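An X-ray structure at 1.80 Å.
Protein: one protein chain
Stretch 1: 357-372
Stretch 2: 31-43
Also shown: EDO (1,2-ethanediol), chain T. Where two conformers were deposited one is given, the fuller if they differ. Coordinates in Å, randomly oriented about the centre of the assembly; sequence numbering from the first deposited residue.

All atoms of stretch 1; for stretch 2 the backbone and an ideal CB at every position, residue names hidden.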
# COMPACT_ATOMS: atom_id res chain seq x y z
N GLY A 357 12.84 16.11 -2.41
CA GLY A 357 11.97 16.39 -3.55
C GLY A 357 12.61 17.28 -4.59
O GLY A 357 12.39 17.08 -5.79
N TRP A 358 13.38 18.29 -4.14
CA TRP A 358 14.12 19.14 -5.06
C TRP A 358 15.19 18.34 -5.83
O TRP A 358 15.33 18.51 -7.03
CB TRP A 358 14.74 20.40 -4.38
CG TRP A 358 15.46 21.20 -5.46
CD1 TRP A 358 16.77 21.16 -5.73
CD2 TRP A 358 14.86 21.92 -6.54
NE1 TRP A 358 17.05 21.89 -6.84
CE2 TRP A 358 15.89 22.34 -7.39
CE3 TRP A 358 13.54 22.23 -6.88
CZ2 TRP A 358 15.68 23.14 -8.51
CZ3 TRP A 358 13.31 22.99 -8.02
CH2 TRP A 358 14.37 23.41 -8.84
N HIS A 359 15.95 17.49 -5.14
CA HIS A 359 16.93 16.65 -5.84
C HIS A 359 16.25 15.85 -6.95
O HIS A 359 16.78 15.73 -8.07
CB HIS A 359 17.61 15.68 -4.87
CG HIS A 359 18.71 16.29 -4.06
ND1 HIS A 359 19.82 16.89 -4.62
CD2 HIS A 359 18.87 16.39 -2.72
CE1 HIS A 359 20.61 17.33 -3.65
NE2 HIS A 359 20.07 17.02 -2.49
N ALA A 360 15.06 15.33 -6.64
CA ALA A 360 14.28 14.53 -7.57
C ALA A 360 13.92 15.38 -8.81
O ALA A 360 14.22 15.05 -9.94
CB ALA A 360 13.00 14.02 -6.90
N VAL A 361 13.34 16.53 -8.55
CA VAL A 361 12.91 17.42 -9.61
C VAL A 361 14.09 17.95 -10.47
O VAL A 361 14.01 18.00 -11.72
CB VAL A 361 12.11 18.61 -8.97
CG1 VAL A 361 11.92 19.73 -9.88
CG2 VAL A 361 10.74 18.06 -8.47
N ALA A 362 15.17 18.36 -9.82
CA ALA A 362 16.31 18.90 -10.54
C ALA A 362 16.87 17.84 -11.51
O ALA A 362 17.36 18.18 -12.57
CB ALA A 362 17.38 19.41 -9.56
N GLY A 363 16.79 16.58 -11.15
CA GLY A 363 17.18 15.48 -12.04
C GLY A 363 16.34 15.33 -13.29
O GLY A 363 16.73 14.60 -14.20
N LYS A 364 15.22 16.02 -13.37
CA LYS A 364 14.34 15.97 -14.54
C LYS A 364 14.44 17.24 -15.38
O LYS A 364 13.72 17.39 -16.36
CB LYS A 364 12.91 15.74 -14.10
CG LYS A 364 12.70 14.37 -13.47
CD LYS A 364 12.70 13.28 -14.51
CE LYS A 364 12.76 11.92 -13.83
NZ LYS A 364 12.77 10.83 -14.85
N ILE A 365 15.33 18.14 -15.01
CA ILE A 365 15.60 19.34 -15.81
C ILE A 365 16.73 18.96 -16.77
O ILE A 365 17.88 18.81 -16.36
CB ILE A 365 16.03 20.55 -14.99
CG1 ILE A 365 15.01 20.89 -13.89
CG2 ILE A 365 16.26 21.76 -15.96
CD1 ILE A 365 15.47 22.00 -12.90
N ASN A 366 16.40 18.73 -18.03
CA ASN A 366 17.44 18.27 -18.98
C ASN A 366 18.39 19.38 -19.43
O ASN A 366 18.24 20.51 -19.01
CB ASN A 366 16.82 17.47 -20.15
CG ASN A 366 15.95 18.27 -21.03
OD1 ASN A 366 16.10 19.48 -21.14
ND2 ASN A 366 15.06 17.57 -21.75
N GLU A 367 19.41 19.05 -20.24
CA GLU A 367 20.43 20.05 -20.59
C GLU A 367 19.82 21.21 -21.37
O GLU A 367 20.33 22.32 -21.31
CB GLU A 367 21.58 19.42 -21.38
CG GLU A 367 22.43 18.45 -20.57
CD GLU A 367 23.53 17.78 -21.39
OE1 GLU A 367 23.55 17.93 -22.64
OE2 GLU A 367 24.38 17.10 -20.76
N GLU A 368 18.73 20.94 -22.09
CA GLU A 368 18.06 21.99 -22.82
C GLU A 368 17.26 22.94 -21.92
O GLU A 368 16.97 24.09 -22.33
CB GLU A 368 17.12 21.37 -23.80
CG GLU A 368 16.54 22.36 -24.79
CD GLU A 368 15.76 21.68 -25.86
OE1 GLU A 368 15.53 20.45 -25.77
OE2 GLU A 368 15.37 22.40 -26.81
N GLY A 369 16.92 22.48 -20.72
CA GLY A 369 16.11 23.26 -19.79
C GLY A 369 14.65 22.83 -19.74
O GLY A 369 13.81 23.51 -19.12
N GLN A 370 14.34 21.74 -20.45
CA GLN A 370 13.00 21.17 -20.39
C GLN A 370 12.82 20.42 -19.10
O GLN A 370 13.78 20.01 -18.47
CB GLN A 370 12.75 20.22 -21.55
CG GLN A 370 12.86 20.88 -22.93
CD GLN A 370 12.65 19.90 -24.05
OE1 GLN A 370 13.11 18.76 -23.97
NE2 GLN A 370 11.96 20.34 -25.11
N VAL A 371 11.56 20.22 -18.73
CA VAL A 371 11.21 19.47 -17.53
C VAL A 371 10.56 18.17 -18.00
O VAL A 371 9.47 18.18 -18.61
CB VAL A 371 10.26 20.27 -16.62
CG1 VAL A 371 9.76 19.38 -15.48
CG2 VAL A 371 10.97 21.55 -16.10
N GLU A 372 11.23 17.07 -17.70
CA GLU A 372 10.78 15.72 -18.08
C GLU A 372 9.89 15.08 -17.03
O GLU A 372 9.96 15.40 -15.84
CB GLU A 372 11.98 14.81 -18.34
CG GLU A 372 12.92 15.35 -19.45
CD GLU A 372 14.05 14.39 -19.86
OE1 GLU A 372 14.24 13.29 -19.26
OE2 GLU A 372 14.74 14.74 -20.86
N UNK A 31 23.53 26.09 -6.73
CA UNK A 31 23.15 25.03 -7.65
C UNK A 31 21.66 25.16 -8.02
O UNK A 31 21.32 25.12 -9.20
CB UNK A 31 23.44 23.66 -7.03
N UNK A 32 20.79 25.40 -7.03
CA UNK A 32 19.37 25.52 -7.32
C UNK A 32 19.19 26.66 -8.32
O UNK A 32 18.48 26.52 -9.32
CB UNK A 32 18.56 25.76 -6.05
N UNK A 33 19.89 27.77 -8.10
CA UNK A 33 19.72 28.90 -9.02
C UNK A 33 20.20 28.56 -10.44
O UNK A 33 19.59 28.99 -11.44
CB UNK A 33 20.48 30.12 -8.49
N UNK A 34 21.29 27.82 -10.55
CA UNK A 34 21.79 27.39 -11.86
C UNK A 34 20.73 26.59 -12.62
O UNK A 34 20.52 26.78 -13.83
CB UNK A 34 23.06 26.55 -11.70
N UNK A 35 20.01 25.75 -11.89
CA UNK A 35 19.00 24.91 -12.50
C UNK A 35 17.75 25.68 -12.91
O UNK A 35 17.26 25.53 -14.03
CB UNK A 35 18.62 23.79 -11.54
N UNK A 36 17.24 26.54 -12.04
CA UNK A 36 16.08 27.36 -12.46
C UNK A 36 16.47 28.33 -13.56
O UNK A 36 15.67 28.65 -14.40
CB UNK A 36 15.50 28.13 -11.27
N UNK A 37 17.71 28.80 -13.57
CA UNK A 37 18.19 29.68 -14.67
C UNK A 37 18.17 28.94 -16.02
O UNK A 37 17.85 29.52 -17.04
CB UNK A 37 19.61 30.18 -14.38
N UNK A 38 18.47 27.64 -16.00
CA UNK A 38 18.42 26.82 -17.23
C UNK A 38 16.99 26.68 -17.74
O UNK A 38 16.73 26.80 -18.94
CB UNK A 38 19.02 25.43 -16.98
N UNK A 39 16.05 26.45 -16.82
CA UNK A 39 14.64 26.38 -17.19
C UNK A 39 14.18 27.76 -17.70
O UNK A 39 13.51 27.86 -18.72
CB UNK A 39 13.79 25.93 -16.00
N UNK A 40 14.56 28.81 -16.98
CA UNK A 40 14.15 30.16 -17.35
C UNK A 40 14.66 30.52 -18.75
O UNK A 40 13.91 31.08 -19.56
CB UNK A 40 14.66 31.17 -16.32
N UNK A 41 15.92 30.23 -19.02
CA UNK A 41 16.48 30.61 -20.35
C UNK A 41 15.71 29.89 -21.44
O UNK A 41 15.39 30.45 -22.49
CB UNK A 41 17.97 30.27 -20.45
N UNK A 42 15.38 28.64 -21.19
CA UNK A 42 14.64 27.87 -22.16
C UNK A 42 13.24 28.44 -22.42
O UNK A 42 12.87 28.66 -23.54
CB UNK A 42 14.54 26.42 -21.69
N UNK A 43 12.48 28.70 -21.36
CA UNK A 43 11.10 29.13 -21.56
C UNK A 43 11.05 30.54 -22.14
O UNK A 43 10.09 30.88 -22.81
CB UNK A 43 10.33 29.07 -20.24
C1 EDO T . 16.71 14.88 -17.24
O1 EDO T . 15.93 13.67 -17.01
C2 EDO T . 18.08 14.58 -17.84
O2 EDO T . 17.97 14.16 -19.23

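Stretch 2 is helical throughout, so every position must tolerate helical backbone angles, and what distinguishes them is what stretch 1 offers. Position 31 has nothing of stretch 1 within reach of its CB, and many residues would fit; it is Gln31, whose NE2 makes a weak hydrogen bond to OD2 of the residue at 35 (3.3 Å).

At 32 the CB points sideways, 4.2 Å from Trp358 NE1. A compact apolar side chain would pack there, and Val32 does, its CG2 lying 3.6 Å from Trp358 NE1 and its CG1 3.7 Å from Trp358 CZ2. Positions 33 and 34 meet no part of stretch 1 and suit polar residues; they are Lys33, salt-bridged to the residue at 37, and Lys34.

Position 35 points toward stretch 1, its CB 3.9 Å from Ile365 CD1 and 4.3 Å from Trp358 CZ2. A small apolar residue would fit, but the indole NH of Trp358 also invites an acceptor. Asp35 answers through water 1, which donates to Asp35 OD2 (2.8 Å) and accepts from Trp358 NE1 (2.9 Å), while its CB sits at the edge of the ring.

The CB of 36 is sideways and 5.4 Å from Trp358 CH2, so a branched or longer apolar chain is needed to touch it. Ile36 brings CG2 to 3.9 Å from that CH2. Position 37 is out of reach, so many residues would serve; Asp37 pairs with Lys33 NZ.

Position 38 points toward the loop where two type I turns adjoin, with Ile365 O and Asn366 O beyond the CB. A long donor, lysine or arginine, would suit. Arg38 meets both at its guanidinium edge: NE to Asn366 O (3.0 Å) and NH2 to Ile365 O (3.1 Å). Its NH1 forms a salt bridge with Asp35 OD1 (2.9 Å), helping to hold the group in place.

At 39, Ile365 CG2 and Val371 CG2 offer an apolar patch beside Gly369 O. Valine or isoleucine would be natural; Val39 sets CG2 3.5 Å from Ile365 CG2, and its CA makes a CA-H...O contact with Gly369 O (3.6 Å). The backbones approach closely here: a CB on Gly369 would clash with Arg38 O.

Position 40 points away and 41 sideways, both without contact and open to many residues; they are Phe40 and Ala41.

The CB of 42 points toward stretch 1, near Glu368 O and Gly369 O, with the Gln370 amide farther out. A long side chain ending in an acceptor would suit, and Tyr42 lays one ring face under Gln370 N while Gln370 NE2 donates to Tyr42 OH (3.0 Å). Position 43 is sideways, untouched and equally unrestricted; the end of Ile43 leads away.

Stretch 2 (31-43) QVKKDIDRVFAYI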
# COMPACT_ATOMS: atom_id res chain seq x y z
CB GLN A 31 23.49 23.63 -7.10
CG GLN A 31 23.27 22.49 -8.12
CD GLN A 31 23.90 22.74 -9.48
OE1 GLN A 31 25.11 22.97 -9.61
NE2 GLN A 31 23.06 22.74 -10.51
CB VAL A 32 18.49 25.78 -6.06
CG1 VAL A 32 17.02 25.95 -6.49
CG2 VAL A 32 18.63 24.64 -5.04
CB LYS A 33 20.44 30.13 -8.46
CG LYS A 33 20.41 31.39 -9.30
CD LYS A 33 19.06 32.01 -9.42
CE LYS A 33 19.14 33.49 -9.75
NZ LYS A 33 19.77 33.72 -11.07
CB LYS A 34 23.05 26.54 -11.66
CG LYS A 34 23.64 25.97 -12.94
CD LYS A 34 24.87 25.08 -12.64
CE LYS A 34 25.48 24.49 -13.94
NZ LYS A 34 24.50 23.60 -14.68
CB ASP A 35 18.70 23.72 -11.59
CG ASP A 35 19.84 22.69 -11.60
OD1 ASP A 35 20.69 22.67 -12.52
OD2 ASP A 35 19.92 21.87 -10.67
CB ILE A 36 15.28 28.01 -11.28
CG1 ILE A 36 16.13 29.01 -10.47
CG2 ILE A 36 14.67 26.93 -10.41
CD1 ILE A 36 15.33 29.93 -9.50
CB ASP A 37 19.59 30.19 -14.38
CG ASP A 37 19.62 31.42 -13.45
OD1 ASP A 37 18.59 32.08 -13.25
OD2 ASP A 37 20.76 31.70 -12.96
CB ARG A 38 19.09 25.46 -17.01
CG ARG A 38 19.26 24.68 -18.30
CD ARG A 38 20.26 23.53 -18.18
NE ARG A 38 19.77 22.42 -17.36
CZ ARG A 38 20.05 22.25 -16.07
NH1 ARG A 38 20.81 23.10 -15.39
NH2 ARG A 38 19.54 21.20 -15.44
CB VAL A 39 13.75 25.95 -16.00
CG1 VAL A 39 12.30 26.05 -16.40
CG2 VAL A 39 14.12 24.51 -15.51
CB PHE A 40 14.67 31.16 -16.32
CG PHE A 40 14.35 32.59 -16.66
CD1 PHE A 40 13.04 33.01 -16.69
CD2 PHE A 40 15.35 33.50 -17.00
CE1 PHE A 40 12.70 34.30 -17.04
CE2 PHE A 40 15.03 34.79 -17.35
CZ PHE A 40 13.69 35.20 -17.34
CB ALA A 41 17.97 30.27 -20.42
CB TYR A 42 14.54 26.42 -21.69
CG TYR A 42 13.66 25.58 -22.59
CD1 TYR A 42 14.02 25.32 -23.89
CD2 TYR A 42 12.50 25.02 -22.12
CE1 TYR A 42 13.20 24.56 -24.72
CE2 TYR A 42 11.68 24.27 -22.93
CZ TYR A 42 12.04 24.03 -24.22
OH TYR A 42 11.18 23.26 -24.99
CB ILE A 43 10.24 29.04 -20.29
CG1 ILE A 43 10.76 29.96 -19.17
CG2 ILE A 43 10.15 27.56 -19.83
CD1 ILE A 43 9.68 30.73 -18.49
O HOH W 1 19.73 21.83 -7.92
O HOH W 2 18.45 26.81 -21.04
O HOH W 3 19.59 19.79 -12.87
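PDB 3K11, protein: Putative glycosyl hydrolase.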